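LP04448p (PDB 4QMH) probably promotes microtubule polymerization as the Drosophila member of the XMAP215 family, using an array of TOG domains of which this is the fourth. Local coordinates at residues K24-K29 and A59-H64; K32-G37 and V67-K72; P53-L58 and T86-G91; T76-C81 and P101-A106. All coordinates share one frame; numbering follows the deposited sequence.

Contact 1 (K24-K29 and A59-H64); sequences KEMSDK and APALAH
Met26 sets CG anti to its own carbonyl carbon (chi1 -73°), runs extended through chi2 and then bends at chi3 (59°), a course that swings its terminal methyl over to helix 58-66. There CE meets Leu62 CD2 at 4.0 Å and stands 4.3 Å from Ala61 CB, so one methyl touches two neighbouring residues. Leu62 starts out pointing away from Met26, yet one of its branches comes back far enough to be touched, and the two side chains cross obliquely. Ala61 suits its place because it is small: its CA lies 7.7 Å from Met26 CA, and its lone methyl lets the long, flexible methionine reach past it to the leucine. Met26 is the last helical residue before Ser27 turns the chain out of its helix. The same methionine also touches Leu58, while Leu62 packs on Leu41 of helix 31-48 and on Thr77 and Leu84 of helix 71-88. The contact is wholly apolar. Bringing helix 20-26 beside helix 58-66, with helix 31-48 between them in sequence, is the kind of next-but-one helix packing found in the alpha-solenoid of HEAT repeats that forms a TOG domain.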
loop_
_atom_site.group_PDB
_atom_site.type_symbol
_atom_site.label_atom_id
_atom_site.label_comp_id
_atom_site.label_asym_id
_atom_site.label_seq_id
_atom_site.Cartn_x
_atom_site.Cartn_y
_atom_site.Cartn_z
ATOM N N LYS A 24 -16.896 -4.279 -18.961
ATOM C CA LYS A 24 -16.926 -5.608 -19.546
ATOM C C LYS A 24 -15.697 -5.865 -20.417
ATOM O O LYS A 24 -15.112 -6.950 -20.366
ATOM C CB LYS A 24 -18.202 -5.790 -20.363
ATOM C CG LYS A 24 -18.335 -7.174 -20.985
ATOM C CD LYS A 24 -19.681 -7.321 -21.677
ATOM C CE LYS A 24 -19.659 -8.459 -22.693
ATOM N NZ LYS A 24 -20.935 -8.522 -23.473
ATOM N N GLU A 25 -15.301 -4.868 -21.207
ATOM C CA GLU A 25 -14.096 -5.005 -22.032
ATOM C C GLU A 25 -12.862 -5.185 -21.149
ATOM O O GLU A 25 -12.013 -6.038 -21.413
ATOM C CB GLU A 25 -13.903 -3.801 -22.954
ATOM C CG GLU A 25 -12.790 -4.032 -23.966
ATOM C CD GLU A 25 -12.740 -2.968 -25.041
ATOM O OE1 GLU A 25 -12.935 -1.783 -24.716
ATOM O OE2 GLU A 25 -12.502 -3.328 -26.212
ATOM N N MET A 26 -12.777 -4.383 -20.093
ATOM C CA MET A 26 -11.660 -4.460 -19.151
ATOM C C MET A 26 -11.524 -5.830 -18.483
ATOM O O MET A 26 -10.428 -6.207 -18.059
ATOM C CB MET A 26 -11.789 -3.372 -18.071
ATOM C CG MET A 26 -11.489 -1.967 -18.569
ATOM S SD MET A 26 -11.827 -0.713 -17.321
ATOM C CE MET A 26 -10.744 -1.255 -15.999
ATOM N N SER A 27 -12.628 -6.567 -18.373
ATOM C CA SER A 27 -12.595 -7.863 -17.693
ATOM C C SER A 27 -12.767 -9.063 -18.640
ATOM O O SER A 27 -13.057 -10.176 -18.199
ATOM C CB SER A 27 -13.626 -7.908 -16.557
ATOM O OG SER A 27 -14.942 -7.706 -17.043
ATOM N N ASP A 28 -12.581 -8.830 -19.936
ATOM C CA ASP A 28 -12.672 -9.901 -20.936
ATOM C C ASP A 28 -11.694 -11.037 -20.624
ATOM O O ASP A 28 -10.673 -10.819 -19.987
ATOM C CB ASP A 28 -12.376 -9.324 -22.316
ATOM C CG ASP A 28 -12.761 -10.266 -23.442
ATOM O OD1 ASP A 28 -13.931 -10.233 -23.862
ATOM O OD2 ASP A 28 -11.895 -11.036 -23.903
ATOM N N LYS A 29 -12.003 -12.249 -21.080
ATOM C CA LYS A 29 -11.105 -13.386 -20.882
ATOM C C LYS A 29 -9.776 -13.253 -21.649
ATOM O O LYS A 29 -8.773 -13.863 -21.268
ATOM C CB LYS A 29 -11.810 -14.692 -21.264
ATOM C CG LYS A 29 -12.438 -14.652 -22.646
ATOM C CD LYS A 29 -13.282 -15.887 -22.913
ATOM C CE LYS A 29 -14.117 -15.718 -24.172
ATOM N NZ LYS A 29 -15.120 -16.813 -24.309
ATOM N N ALA A 59 -13.157 1.530 -9.423
ATOM C CA ALA A 59 -12.120 1.147 -8.459
ATOM C C ALA A 59 -12.019 -0.362 -8.242
ATOM O O ALA A 59 -10.929 -0.921 -8.309
ATOM C CB ALA A 59 -12.269 1.907 -7.120
ATOM N N PRO A 60 -13.153 -1.039 -8.000
ATOM C CA PRO A 60 -13.049 -2.495 -7.861
ATOM C C PRO A 60 -12.590 -3.155 -9.163
ATOM O O PRO A 60 -11.854 -4.146 -9.134
ATOM C CB PRO A 60 -14.476 -2.921 -7.509
ATOM C CG PRO A 60 -15.145 -1.684 -6.993
ATOM C CD PRO A 60 -14.510 -0.539 -7.719
ATOM N N ALA A 61 -13.004 -2.588 -10.290
ATOM C CA ALA A 61 -12.578 -3.090 -11.593
ATOM C C ALA A 61 -11.063 -3.001 -11.738
ATOM O O ALA A 61 -10.424 -3.957 -12.169
ATOM C CB ALA A 61 -13.265 -2.324 -12.712
ATOM N N LEU A 62 -10.494 -1.851 -11.375
ATOM C CA LEU A 62 -9.039 -1.687 -11.425
ATOM C C LEU A 62 -8.312 -2.596 -10.444
ATOM O O LEU A 62 -7.207 -3.064 -10.726
ATOM C CB LEU A 62 -8.631 -0.236 -11.162
ATOM C CG LEU A 62 -8.931 0.760 -12.280
ATOM C CD1 LEU A 62 -8.588 2.167 -11.826
ATOM C CD2 LEU A 62 -8.124 0.384 -13.516
ATOM N N ALA A 63 -8.930 -2.840 -9.296
ATOM C CA ALA A 63 -8.322 -3.706 -8.290
ATOM C C ALA A 63 -8.057 -5.105 -8.865
ATOM O O ALA A 63 -6.967 -5.674 -8.684
ATOM C CB ALA A 63 -9.200 -3.775 -7.053
ATOM N N HIS A 64 -9.032 -5.640 -9.589
ATOM C CA HIS A 64 -8.845 -6.928 -10.247
ATOM C C HIS A 64 -7.695 -6.883 -11.261
ATOM O O HIS A 64 -6.932 -7.846 -11.405
ATOM C CB HIS A 64 -10.131 -7.373 -10.944
ATOM C CG HIS A 64 -11.165 -7.935 -10.021
ATOM N ND1 HIS A 64 -12.263 -7.213 -9.608
ATOM C CD2 HIS A 64 -11.280 -9.156 -9.447
ATOM C CE1 HIS A 64 -13.007 -7.962 -8.813
ATOM N NE2 HIS A 64 -12.431 -9.145 -8.698
#

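Contact 2 (K32-G37 and V67-K72); sequences KTRNEG and VDSNAK
An Asx turn in the loop between helix 58-66 and helix 71-88 presents the carboxylate of Asp68 to Arg34 of helix 31-48. The turn closes through Asp68 OD1, whose anti lone pair accepts from Asn70 N at 2.8 Å. The syn lone pairs of both oxygens face the arginine, which grips side-on: Arg34 NH2 reaches Asp68 OD1 at 2.8 Å, almost straight (166°) and in the guanidinium plane, whereas Arg34 NE meets Asp68 OD2 at 2.8 Å along a more bent path (144°). The two flat groups are nearly coplanar, 24° apart, which suits a side-on, two-pronged salt bridge. Arg34 bends at chi3 to turn this edge to its partner. In the HEAT-repeat solenoid of the TOG domain the pair thus ties the start of one helix to the loop leading into another. Arg34 NH1 binds Asp28 O, and Asp68 OD2 has a second charged partner in Arg65. A leucine in place of Asp68 would probably leave the buried guanidinium of Arg34 without its countercharge and Asn70 N without its acceptor. Asn70, at the N-cap, brings CB to 4.0 Å from Arg34 NH2 while its OD1 caps Ile73 N. Further along, a water donates to Asn35 OD1 at 2.7 Å and, weakly, to Lys72 O.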
loop_
_atom_site.group_PDB
_atom_site.type_symbol
_atom_site.label_atom_id
_atom_site.label_comp_id
_atom_site.label_asym_id
_atom_site.label_seq_id
_atom_site.Cartn_x
_atom_site.Cartn_y
_atom_site.Cartn_z
ATOM N N LYS A 32 -5.552 -9.263 -24.464
ATOM C CA LYS A 32 -5.456 -8.182 -25.443
ATOM C C LYS A 32 -6.701 -7.310 -25.403
ATOM O O LYS A 32 -6.620 -6.101 -25.594
ATOM C CB LYS A 32 -5.202 -8.728 -26.851
ATOM C CG LYS A 32 -3.839 -9.360 -26.989
ATOM C CD LYS A 32 -3.571 -9.833 -28.401
ATOM C CE LYS A 32 -2.166 -10.397 -28.514
ATOM N NZ LYS A 32 -1.919 -11.026 -29.840
ATOM N N THR A 33 -7.851 -7.922 -25.129
ATOM C CA THR A 33 -9.094 -7.165 -25.028
ATOM C C THR A 33 -9.151 -6.349 -23.737
ATOM O O THR A 33 -9.576 -5.196 -23.752
ATOM C CB THR A 33 -10.313 -8.083 -25.134
ATOM O OG1 THR A 33 -10.262 -8.766 -26.397
ATOM C CG2 THR A 33 -11.605 -7.282 -25.044
ATOM N N ARG A 34 -8.727 -6.940 -22.623
ATOM C CA ARG A 34 -8.583 -6.165 -21.388
ATOM C C ARG A 34 -7.683 -4.946 -21.617
ATOM O O ARG A 34 -7.940 -3.856 -21.108
ATOM C CB ARG A 34 -8.011 -7.022 -20.246
ATOM C CG ARG A 34 -8.766 -8.325 -20.029
ATOM C CD ARG A 34 -8.634 -8.836 -18.606
ATOM N NE ARG A 34 -7.373 -9.527 -18.338
ATOM C CZ ARG A 34 -7.067 -10.736 -18.812
ATOM N NH1 ARG A 34 -7.907 -11.369 -19.627
ATOM N NH2 ARG A 34 -5.907 -11.297 -18.498
ATOM N N ASN A 35 -6.622 -5.135 -22.389
ATOM C CA ASN A 35 -5.696 -4.041 -22.636
ATOM C C ASN A 35 -6.358 -2.921 -23.428
ATOM O O ASN A 35 -6.115 -1.741 -23.180
ATOM C CB ASN A 35 -4.462 -4.543 -23.384
ATOM C CG ASN A 35 -3.434 -3.453 -23.584
ATOM O OD1 ASN A 35 -2.924 -2.899 -22.617
ATOM N ND2 ASN A 35 -3.124 -3.138 -24.842
ATOM N N GLU A 36 -7.196 -3.303 -24.383
ATOM C CA GLU A 36 -7.955 -2.324 -25.148
ATOM C C GLU A 36 -8.848 -1.493 -24.237
ATOM O O GLU A 36 -9.015 -0.289 -24.450
ATOM C CB GLU A 36 -8.781 -3.003 -26.239
ATOM C CG GLU A 36 -7.943 -3.660 -27.328
ATOM C CD GLU A 36 -7.104 -2.665 -28.106
ATOM O OE1 GLU A 36 -7.501 -1.482 -28.186
ATOM O OE2 GLU A 36 -6.053 -3.070 -28.647
ATOM N N GLY A 37 -9.427 -2.135 -23.227
ATOM C CA GLY A 37 -10.234 -1.431 -22.249
ATOM C C GLY A 37 -9.406 -0.424 -21.487
ATOM O O GLY A 37 -9.815 0.722 -21.299
ATOM N N VAL A 67 -4.086 -7.192 -9.984
ATOM C CA VAL A 67 -3.697 -8.587 -9.726
ATOM C C VAL A 67 -4.049 -9.494 -10.906
ATOM O O VAL A 67 -4.400 -10.668 -10.741
ATOM C CB VAL A 67 -4.343 -9.136 -8.427
ATOM C CG1 VAL A 67 -3.916 -8.293 -7.242
ATOM C CG2 VAL A 67 -5.867 -9.191 -8.535
ATOM N N ASP A 68 -3.965 -8.933 -12.107
ATOM C CA ASP A 68 -4.244 -9.689 -13.320
ATOM C C ASP A 68 -3.252 -10.837 -13.467
ATOM O O ASP A 68 -2.103 -10.733 -13.049
ATOM C CB ASP A 68 -4.136 -8.761 -14.532
ATOM C CG ASP A 68 -4.888 -9.283 -15.743
ATOM O OD1 ASP A 68 -4.321 -10.094 -16.500
ATOM O OD2 ASP A 68 -6.043 -8.861 -15.945
ATOM N N SER A 69 -3.686 -11.919 -14.105
ATOM C CA SER A 69 -2.797 -13.049 -14.345
ATOM C C SER A 69 -1.806 -12.756 -15.478
ATOM O O SER A 69 -0.789 -13.431 -15.626
ATOM C CB SER A 69 -3.608 -14.311 -14.629
ATOM O OG SER A 69 -4.479 -14.104 -15.727
ATOM N N ASN A 70 -2.101 -11.730 -16.269
ATOM C CA ASN A 70 -1.179 -11.279 -17.300
ATOM C C ASN A 70 -0.338 -10.112 -16.783
ATOM O O ASN A 70 -0.876 -9.098 -16.340
ATOM C CB ASN A 70 -1.953 -10.882 -18.553
ATOM C CG ASN A 70 -1.046 -10.438 -19.680
ATOM O OD1 ASN A 70 -0.528 -9.321 -19.663
ATOM N ND2 ASN A 70 -0.856 -11.309 -20.678
ATOM N N ALA A 71 0.981 -10.268 -16.817
ATOM C CA ALA A 71 1.893 -9.272 -16.249
ATOM C C ALA A 71 1.791 -7.907 -16.922
ATOM O O ALA A 71 1.874 -6.873 -16.256
ATOM C CB ALA A 71 3.331 -9.782 -16.299
ATOM N N LYS A 72 1.629 -7.899 -18.241
ATOM C CA LYS A 72 1.493 -6.646 -18.981
ATOM C C LYS A 72 0.291 -5.840 -18.497
ATOM O O LYS A 72 0.380 -4.629 -18.300
ATOM C CB LYS A 72 1.389 -6.915 -20.484
ATOM C CG LYS A 72 2.612 -7.626 -21.064
ATOM C CD LYS A 72 2.378 -8.039 -22.513
ATOM C CE LYS A 72 3.570 -8.795 -23.087
ATOM N NZ LYS A 72 3.238 -9.370 -24.420
HETATM O O HOH W 1 -0.913 -4.040 -21.206
#

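Contact 3 (P53-L58 and T86-G91); sequences PSIGDL and TAMGAG
Met88, at the end of helix 71-88, lays its side chain against Pro53 and Ile55 in the loop that leads from helix 31-48 to helix 58-66, at an edge of the HEAT-repeat solenoid of the TOG domain. Its first torsion is off the staggered values (chi1 -147°), chi2 is extended, and a bend at chi3 (-89°) turns the methyl toward the isoleucine. On the way the thioether passes the proline: Met88 SD lies 3.8 Å from Pro53 CA, and Met88 CG is at 3.9 Å from the same atom. The end of the chain then meets the forked Ile55, with Met88 CE 3.6 Å from Ile55 CG2 and 4.0 Å from Ile55 CD1. Ile55 can offer both methyls because CG1 sits between the backbone N and the carbonyl carbon (chi1 53°), which leaves CG2 beside the backbone N; the branched residue and the bendable methionine cross at a slant. Ile55 also opens a type II' beta turn that ends at Leu58, with Gly56 taking the positive phi this turn needs.

Outside these residues Met88 touches Ile51 and His95, and Pro53 O accepts a hydrogen bond from His95 NE2. Where segment 86-91 passes the proline, bulk is excluded. The CA atoms of Pro53 and Gly91 are 4.9 Å apart, and a beta carbon on Gly91 would clash with the ring, since Pro53 CG already lies 3.8 Å from Gly91 CA.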
loop_
_atom_site.group_PDB
_atom_site.type_symbol
_atom_site.label_atom_id
_atom_site.label_comp_id
_atom_site.label_asym_id
_atom_site.label_seq_id
_atom_site.Cartn_x
_atom_site.Cartn_y
_atom_site.Cartn_z
ATOM N N PRO A 53 -13.887 12.582 -7.526
ATOM C CA PRO A 53 -13.628 11.245 -6.977
ATOM C C PRO A 53 -14.649 10.190 -7.403
ATOM O O PRO A 53 -14.438 9.003 -7.174
ATOM C CB PRO A 53 -13.736 11.463 -5.459
ATOM C CG PRO A 53 -13.623 12.930 -5.252
ATOM C CD PRO A 53 -14.212 13.557 -6.469
ATOM N N SER A 54 -15.752 10.623 -8.000
ATOM C CA SER A 54 -16.812 9.712 -8.420
ATOM C C SER A 54 -16.445 9.016 -9.729
ATOM O O SER A 54 -16.417 9.646 -10.793
ATOM C CB SER A 54 -18.122 10.487 -8.583
ATOM O OG SER A 54 -17.937 11.667 -9.353
ATOM N N ILE A 55 -16.162 7.719 -9.657
ATOM C CA ILE A 55 -15.749 6.981 -10.849
ATOM C C ILE A 55 -16.579 5.718 -11.067
ATOM O O ILE A 55 -16.105 4.733 -11.628
ATOM C CB ILE A 55 -14.225 6.663 -10.814
ATOM C CG1 ILE A 55 -13.841 5.955 -9.506
ATOM C CG2 ILE A 55 -13.422 7.951 -11.003
ATOM C CD1 ILE A 55 -12.373 5.549 -9.429
ATOM N N GLY A 56 -17.840 5.766 -10.649
ATOM C CA GLY A 56 -18.730 4.638 -10.852
ATOM C C GLY A 56 -18.172 3.410 -10.158
ATOM O O GLY A 56 -17.791 3.478 -8.986
ATOM N N ASP A 57 -18.110 2.289 -10.876
ATOM C CA ASP A 57 -17.571 1.053 -10.323
ATOM C C ASP A 57 -16.129 0.789 -10.765
ATOM O O ASP A 57 -15.668 -0.353 -10.759
ATOM C CB ASP A 57 -18.460 -0.138 -10.721
ATOM C CG ASP A 57 -19.886 -0.017 -10.194
ATOM O OD1 ASP A 57 -20.061 0.499 -9.082
ATOM O OD2 ASP A 57 -20.825 -0.433 -10.902
ATOM N N LEU A 58 -15.422 1.845 -11.149
ATOM C CA LEU A 58 -14.083 1.680 -11.698
ATOM C C LEU A 58 -13.065 1.129 -10.693
ATOM O O LEU A 58 -12.189 0.354 -11.071
ATOM C CB LEU A 58 -13.558 2.999 -12.267
ATOM C CG LEU A 58 -12.154 2.951 -12.869
ATOM C CD1 LEU A 58 -12.112 1.964 -14.052
ATOM C CD2 LEU A 58 -11.726 4.346 -13.294
ATOM N N THR A 86 -3.013 11.376 -9.864
ATOM C CA THR A 86 -2.666 12.725 -10.284
ATOM C C THR A 86 -3.920 13.501 -10.687
ATOM O O THR A 86 -4.087 14.660 -10.316
ATOM C CB THR A 86 -1.650 12.690 -11.437
ATOM O OG1 THR A 86 -0.426 12.097 -10.967
ATOM C CG2 THR A 86 -1.377 14.105 -11.958
ATOM N N ALA A 87 -4.801 12.850 -11.436
ATOM C CA ALA A 87 -6.034 13.491 -11.901
ATOM C C ALA A 87 -7.005 13.813 -10.763
ATOM O O ALA A 87 -7.764 14.783 -10.824
ATOM C CB ALA A 87 -6.725 12.594 -12.959
ATOM N N MET A 88 -6.980 12.999 -9.714
ATOM C CA MET A 88 -7.998 13.081 -8.661
ATOM C C MET A 88 -7.554 13.925 -7.470
ATOM O O MET A 88 -8.389 14.422 -6.708
ATOM C CB MET A 88 -8.350 11.666 -8.197
ATOM C CG MET A 88 -9.775 11.489 -7.766
ATOM S SD MET A 88 -10.110 9.752 -7.423
ATOM C CE MET A 88 -10.634 9.131 -9.011
ATOM N N GLY A 89 -6.247 14.091 -7.305
ATOM C CA GLY A 89 -5.738 14.849 -6.172
ATOM C C GLY A 89 -6.225 14.241 -4.863
ATOM O O GLY A 89 -6.197 13.022 -4.716
ATOM N N ALA A 90 -6.678 15.077 -3.926
ATOM C CA ALA A 90 -7.090 14.595 -2.597
ATOM C C ALA A 90 -8.198 13.542 -2.647
ATOM O O ALA A 90 -8.337 12.739 -1.732
ATOM C CB ALA A 90 -7.512 15.761 -1.712
ATOM N N GLY A 91 -8.990 13.553 -3.712
ATOM C CA GLY A 91 -10.076 12.603 -3.850
ATOM C C GLY A 91 -9.602 11.168 -3.950
ATOM O O GLY A 91 -10.388 10.243 -3.805
#

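Contact 4 (T76-C81 and P101-A106); sequences TTLAIC and PGFLHA
Cys81 N donates to Thr77 O at 2.9 Å, an ordinary helical bond that holds the backbone from which the Cys81 side chain turns to Phe103. Cys81 CB comes to the edge of that ring, close to its plane, at 3.8 Å from Phe103 CZ. The sulfur is at the edge as well: Cys81 SG stands 5.3 Å from the centroid of the Phe103 ring and 86° off its normal, a cysteine sulfur-aromatic contact. Phe103 starts out neither toward nor away from helix 71-88, but with CG anti to its carbonyl carbon (chi1 -61°) the ring extends across to it. Leu78 slides past in the opposite direction and meets the ring obliquely, Leu78 CD2 being 3.9 Å from Phe103 CD1; its other methyl, CD1, lies 4.3 Å from Ala106 CB.

In the HEAT-repeat solenoid of the TOG domain this joins helix 71-88 to helix 96-106, whose segments run at 132° to each other with axes 11.6 Å apart at closest. That separation is wide enough for an aromatic ring to bridge, while small Cys81 and Ala106 accept the neighbouring groups. With Phe103 cut back to an alanine, a gap is likely to open between the two helices, and Leu78 and Cys81 would probably lose the ring they pack on. Helix 112-129 also packs on the ring: Phe125 meets it edge-to-face, and Cys121 and Ile122 touch it, as does Leu66 of helix 58-66.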
loop_
_atom_site.group_PDB
_atom_site.type_symbol
_atom_site.label_atom_id
_atom_site.label_comp_id
_atom_site.label_asym_id
_atom_site.label_seq_id
_atom_site.Cartn_x
_atom_site.Cartn_y
_atom_site.Cartn_z
ATOM N N THR A 76 0.402 -2.230 -16.670
ATOM C CA THR A 76 -0.331 -1.127 -17.274
ATOM C C THR A 76 -1.284 -0.518 -16.253
ATOM O O THR A 76 -1.444 0.711 -16.176
ATOM C CB THR A 76 -1.109 -1.589 -18.524
ATOM O OG1 THR A 76 -0.172 -2.024 -19.522
ATOM C CG2 THR A 76 -1.944 -0.437 -19.099
ATOM N N THR A 77 -1.917 -1.379 -15.464
ATOM C CA THR A 77 -2.874 -0.930 -14.460
ATOM C C THR A 77 -2.198 -0.074 -13.381
ATOM O O THR A 77 -2.770 0.914 -12.923
ATOM C CB THR A 77 -3.664 -2.118 -13.853
ATOM O OG1 THR A 77 -4.311 -2.848 -14.906
ATOM C CG2 THR A 77 -4.692 -1.650 -12.854
ATOM N N LEU A 78 -0.974 -0.426 -12.982
ATOM C CA LEU A 78 -0.249 0.416 -12.032
ATOM C C LEU A 78 -0.056 1.819 -12.603
ATOM O O LEU A 78 -0.287 2.810 -11.910
ATOM C CB LEU A 78 1.101 -0.198 -11.649
ATOM C CG LEU A 78 1.033 -1.436 -10.752
ATOM C CD1 LEU A 78 2.362 -2.191 -10.817
ATOM C CD2 LEU A 78 0.667 -1.071 -9.301
ATOM N N ALA A 79 0.352 1.891 -13.871
ATOM C CA ALA A 79 0.524 3.173 -14.552
ATOM C C ALA A 79 -0.780 3.954 -14.558
ATOM O O ALA A 79 -0.793 5.161 -14.309
ATOM C CB ALA A 79 1.027 2.957 -15.982
ATOM N N ILE A 80 -1.885 3.277 -14.858
ATOM C CA ILE A 80 -3.185 3.953 -14.854
ATOM C C ILE A 80 -3.580 4.466 -13.475
ATOM O O ILE A 80 -4.135 5.561 -13.345
ATOM C CB ILE A 80 -4.290 3.045 -15.412
ATOM C CG1 ILE A 80 -4.128 2.910 -16.927
ATOM C CG2 ILE A 80 -5.662 3.618 -15.083
ATOM C CD1 ILE A 80 -4.966 1.804 -17.526
ATOM N N CYS A 81 -3.286 3.691 -12.436
ATOM C CA CYS A 81 -3.620 4.130 -11.088
ATOM C C CYS A 81 -2.807 5.357 -10.694
ATOM O O CYS A 81 -3.304 6.224 -9.989
ATOM C CB CYS A 81 -3.433 3.003 -10.070
ATOM S SG CYS A 81 -4.674 1.721 -10.214
ATOM N N PRO A 101 -4.547 -2.683 -1.406
ATOM C CA PRO A 101 -4.161 -4.099 -1.312
ATOM C C PRO A 101 -3.461 -4.600 -2.575
ATOM O O PRO A 101 -2.514 -5.399 -2.480
ATOM C CB PRO A 101 -5.497 -4.810 -1.120
ATOM C CG PRO A 101 -6.329 -3.785 -0.353
ATOM C CD PRO A 101 -5.949 -2.465 -1.000
ATOM N N GLY A 102 -3.904 -4.119 -3.736
ATOM C CA GLY A 102 -3.294 -4.513 -4.997
ATOM C C GLY A 102 -1.893 -3.943 -5.164
ATOM O O GLY A 102 -0.998 -4.612 -5.666
ATOM N N PHE A 103 -1.700 -2.691 -4.756
ATOM C CA PHE A 103 -0.371 -2.095 -4.748
ATOM C C PHE A 103 0.563 -2.900 -3.855
ATOM O O PHE A 103 1.710 -3.177 -4.212
ATOM C CB PHE A 103 -0.402 -0.661 -4.204
ATOM C CG PHE A 103 -1.247 0.294 -4.989
ATOM C CD1 PHE A 103 -1.640 0.028 -6.291
ATOM C CD2 PHE A 103 -1.646 1.482 -4.398
ATOM C CE1 PHE A 103 -2.420 0.936 -6.990
ATOM C CE2 PHE A 103 -2.425 2.406 -5.092
ATOM C CZ PHE A 103 -2.817 2.125 -6.394
ATOM N N LEU A 104 0.075 -3.268 -2.675
ATOM C CA LEU A 104 0.912 -3.996 -1.736
ATOM C C LEU A 104 1.291 -5.336 -2.331
ATOM O O LEU A 104 2.418 -5.806 -2.180
ATOM C CB LEU A 104 0.183 -4.203 -0.407
ATOM C CG LEU A 104 -0.004 -2.978 0.491
ATOM C CD1 LEU A 104 -0.873 -3.353 1.686
ATOM C CD2 LEU A 104 1.351 -2.407 0.926
ATOM N N HIS A 105 0.339 -5.974 -2.996
ATOM C CA HIS A 105 0.612 -7.276 -3.544
ATOM C C HIS A 105 1.686 -7.207 -4.632
ATOM O O HIS A 105 2.521 -8.106 -4.744
ATOM C CB HIS A 105 -0.659 -7.919 -4.077
ATOM C CG HIS A 105 -0.488 -9.365 -4.389
ATOM N ND1 HIS A 105 -0.378 -10.329 -3.409
ATOM C CD2 HIS A 105 -0.360 -10.007 -5.572
ATOM C CE1 HIS A 105 -0.214 -11.509 -3.982
ATOM N NE2 HIS A 105 -0.195 -11.340 -5.291
ATOM N N ALA A 106 1.687 -6.125 -5.412
ATOM C CA ALA A 106 2.682 -5.967 -6.468
ATOM C C ALA A 106 4.078 -5.703 -5.906
ATOM O O ALA A 106 5.069 -5.838 -6.623
ATOM C CB ALA A 106 2.274 -4.830 -7.427
#

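Contact 4 lies deepest, about 9 Å from the centre of the chain to the contact's centre, whereas contacts 1, 2 and 3 lie 17 to 21 Å out. Contacts 1 and 4 are buried, 2 and 3 partly buried; 1, 3 and 4 are held by apolar side chains, with a sulfur at a ring edge in contact 4. Contact 2 alone relies on a salt bridge; contact 3 rests on a loop fitted against a helix end. Helix 71-88 serves contacts 2, 3 and 4, at its start, end and middle. Contact 1 is the hub: Leu62 CD1 packs on Cys81 SG of contact 4, Met26 CE on Leu58 CD1 of contact 3, and carbonyls of its loop probably accept from Arg34 of contact 2.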